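Local coordinates for aminotransferase, class I and II (Erwinia tasmaniensis, PDB 5Z0Q), which belongs to the class I and II aminotransferase family of pyridoxal-5'-phosphate-binding proteins and carries that ligand in its pocket, at residues A[71-76]-A[284-289]. Residues are numbered along the deposited sequence; the frame is centred on the assembly and turned at random.
Sequences EALAEV and AAWREG
Val76 presses its CG2 methyl onto the backbone of the facing helix at Trp286 and Arg287. CG2 lies 3.6 Å from Arg287 CA and 3.8 Å from Trp286 CB. It stands anti to the backbone N of its own residue, while CG1 reaches Trp286 CB at 4.1 Å. The Val76 and Trp286 side chains cross at about a right angle. One turn earlier, Leu73 brings CD1 to 4.0 Å from Trp286 CE3, meeting the indole obliquely. Its chi1 of 176° puts CG anti to the backbone N, and CD1 beyond it touches the indole. Towards the more exposed side, the Arg287 guanidinium meets Ala72 edge-on, with NH2 4.0 Å from Ala72 CB.

This is helix-helix packing between helix 71-83 and helix 276-288, far apart in sequence. The axes of segments 71-76 and 284-288 approach to 9.3 Å and cross at 44°. Ser283, Ala282 and Tyr279 extend the Leu73 packing along helix 276-288. Trp286 also touches Ala77, Arg80 and Pro238, and its NE1 is hydrogen-bonded to Asp209 OD2, a bond that probably limits rotation of the indole. The Trp286 side chain lies about 12 Å from the bound pyridoxal-5'-phosphate.

Glu75 OE2 and Arg287 NE are 6.2 Å apart, so any attraction between these charges would be long-range. The two helices are therefore joined here by van der Waals packing of aliphatic groups against an indole, a guanidinium edge and backbone.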
loop_
_atom_site.group_PDB
_atom_site.type_symbol
_atom_site.label_atom_id
_atom_site.label_comp_id
_atom_site.label_asym_id
_atom_site.label_seq_id
_atom_site.Cartn_x
_atom_site.Cartn_y
_atom_site.Cartn_z
ATOM N N GLU A 71 2.526 -1.264 17.620
ATOM C CA GLU A 71 2.982 -2.190 18.649
ATOM C C GLU A 71 1.827 -3.016 19.198
ATOM O O GLU A 71 2.030 -4.156 19.628
ATOM C CB GLU A 71 3.676 -1.431 19.779
ATOM C CG GLU A 71 5.140 -1.113 19.517
ATOM C CD GLU A 71 5.773 -0.310 20.639
ATOM O OE1 GLU A 71 5.215 0.746 21.006
ATOM O OE2 GLU A 71 6.823 -0.739 21.161
ATOM N N ALA A 72 0.613 -2.459 19.188
ATOM C CA ALA A 72 -0.548 -3.201 19.666
ATOM C C ALA A 72 -0.882 -4.363 18.739
ATOM O O ALA A 72 -1.233 -5.453 19.206
ATOM C CB ALA A 72 -1.747 -2.265 19.808
ATOM N N LEU A 73 -0.781 -4.150 17.424
ATOM C CA LEU A 73 -1.045 -5.232 16.479
ATOM C C LEU A 73 -0.019 -6.349 16.620
ATOM O O LEU A 73 -0.373 -7.534 16.599
ATOM C CB LEU A 73 -1.056 -4.690 15.050
ATOM C CG LEU A 73 -1.216 -5.721 13.930
ATOM C CD1 LEU A 73 -2.503 -6.509 14.106
ATOM C CD2 LEU A 73 -1.184 -5.042 12.570
ATOM N N ALA A 74 1.260 -5.992 16.765
ATOM C CA ALA A 74 2.291 -7.006 16.962
ATOM C C ALA A 74 2.080 -7.771 18.259
ATOM O O ALA A 74 2.355 -8.975 18.325
ATOM C CB ALA A 74 3.675 -6.355 16.943
ATOM N N GLU A 75 1.583 -7.096 19.297
ATOM C CA GLU A 75 1.349 -7.761 20.574
ATOM C C GLU A 75 0.180 -8.734 20.480
ATOM O O GLU A 75 0.276 -9.881 20.934
ATOM C CB GLU A 75 1.103 -6.718 21.665
ATOM C CG GLU A 75 0.803 -7.294 23.042
ATOM C CD GLU A 75 -0.646 -7.102 23.453
ATOM O OE1 GLU A 75 -1.478 -7.983 23.146
ATOM O OE2 GLU A 75 -0.956 -6.063 24.076
ATOM N N VAL A 76 -0.934 -8.296 19.889
ATOM C CA VAL A 76 -2.108 -9.159 19.804
ATOM C C VAL A 76 -1.879 -10.290 18.808
ATOM O O VAL A 76 -2.459 -11.374 18.947
ATOM C CB VAL A 76 -3.359 -8.331 19.454
ATOM C CG1 VAL A 76 -3.257 -7.754 18.050
ATOM C CG2 VAL A 76 -4.611 -9.178 19.598
ATOM N N ALA A 284 -8.064 -3.954 16.521
ATOM C CA ALA A 284 -9.360 -4.200 17.146
ATOM C C ALA A 284 -9.977 -5.509 16.671
ATOM O O ALA A 284 -10.741 -6.138 17.413
ATOM C CB ALA A 284 -10.308 -3.035 16.866
ATOM N N ALA A 285 -9.661 -5.933 15.445
ATOM C CA ALA A 285 -10.192 -7.194 14.939
ATOM C C ALA A 285 -9.683 -8.370 15.760
ATOM O O ALA A 285 -10.466 -9.211 16.217
ATOM C CB ALA A 285 -9.821 -7.364 13.465
ATOM N N TRP A 286 -8.369 -8.441 15.967
ATOM C CA TRP A 286 -7.774 -9.549 16.701
ATOM C C TRP A 286 -7.768 -9.346 18.209
ATOM O O TRP A 286 -7.561 -10.317 18.945
ATOM C CB TRP A 286 -6.339 -9.791 16.215
ATOM C CG TRP A 286 -6.260 -10.664 15.002
ATOM C CD1 TRP A 286 -7.254 -11.445 14.489
ATOM C CD2 TRP A 286 -5.125 -10.843 14.145
ATOM N NE1 TRP A 286 -6.809 -12.102 13.367
ATOM C CE2 TRP A 286 -5.505 -11.749 13.134
ATOM C CE3 TRP A 286 -3.826 -10.326 14.134
ATOM C CZ2 TRP A 286 -4.633 -12.149 12.123
ATOM C CZ3 TRP A 286 -2.961 -10.726 13.129
ATOM C CH2 TRP A 286 -3.368 -11.629 12.139
ATOM N N ARG A 287 -7.989 -8.122 18.691
ATOM C CA ARG A 287 -7.969 -7.884 20.130
ATOM C C ARG A 287 -9.316 -8.163 20.785
ATOM O O ARG A 287 -9.366 -8.793 21.847
ATOM C CB ARG A 287 -7.538 -6.444 20.434
ATOM C CG ARG A 287 -7.006 -6.255 21.847
ATOM C CD ARG A 287 -6.981 -4.792 22.276
ATOM N NE ARG A 287 -6.133 -3.963 21.425
ATOM C CZ ARG A 287 -6.594 -3.049 20.575
ATOM N NH1 ARG A 287 -7.899 -2.843 20.463
ATOM N NH2 ARG A 287 -5.749 -2.337 19.841
ATOM N N GLU A 288 -10.415 -7.707 20.176
ATOM C CA GLU A 288 -11.725 -7.846 20.800
ATOM C C GLU A 288 -12.818 -8.274 19.827
ATOM O O GLU A 288 -14.001 -8.193 20.179
ATOM C CB GLU A 288 -12.127 -6.531 21.482
ATOM C CG GLU A 288 -11.266 -6.174 22.686
ATOM C CD GLU A 288 -11.406 -4.722 23.095
ATOM O OE1 GLU A 288 -10.841 -4.344 24.144
ATOM O OE2 GLU A 288 -12.075 -3.960 22.365
ATOM N N GLY A 289 -12.471 -8.725 18.626
ATOM C CA GLY A 289 -13.458 -9.172 17.670
ATOM C C GLY A 289 -13.751 -10.652 17.682
ATOM O O GLY A 289 -14.521 -11.129 16.844
#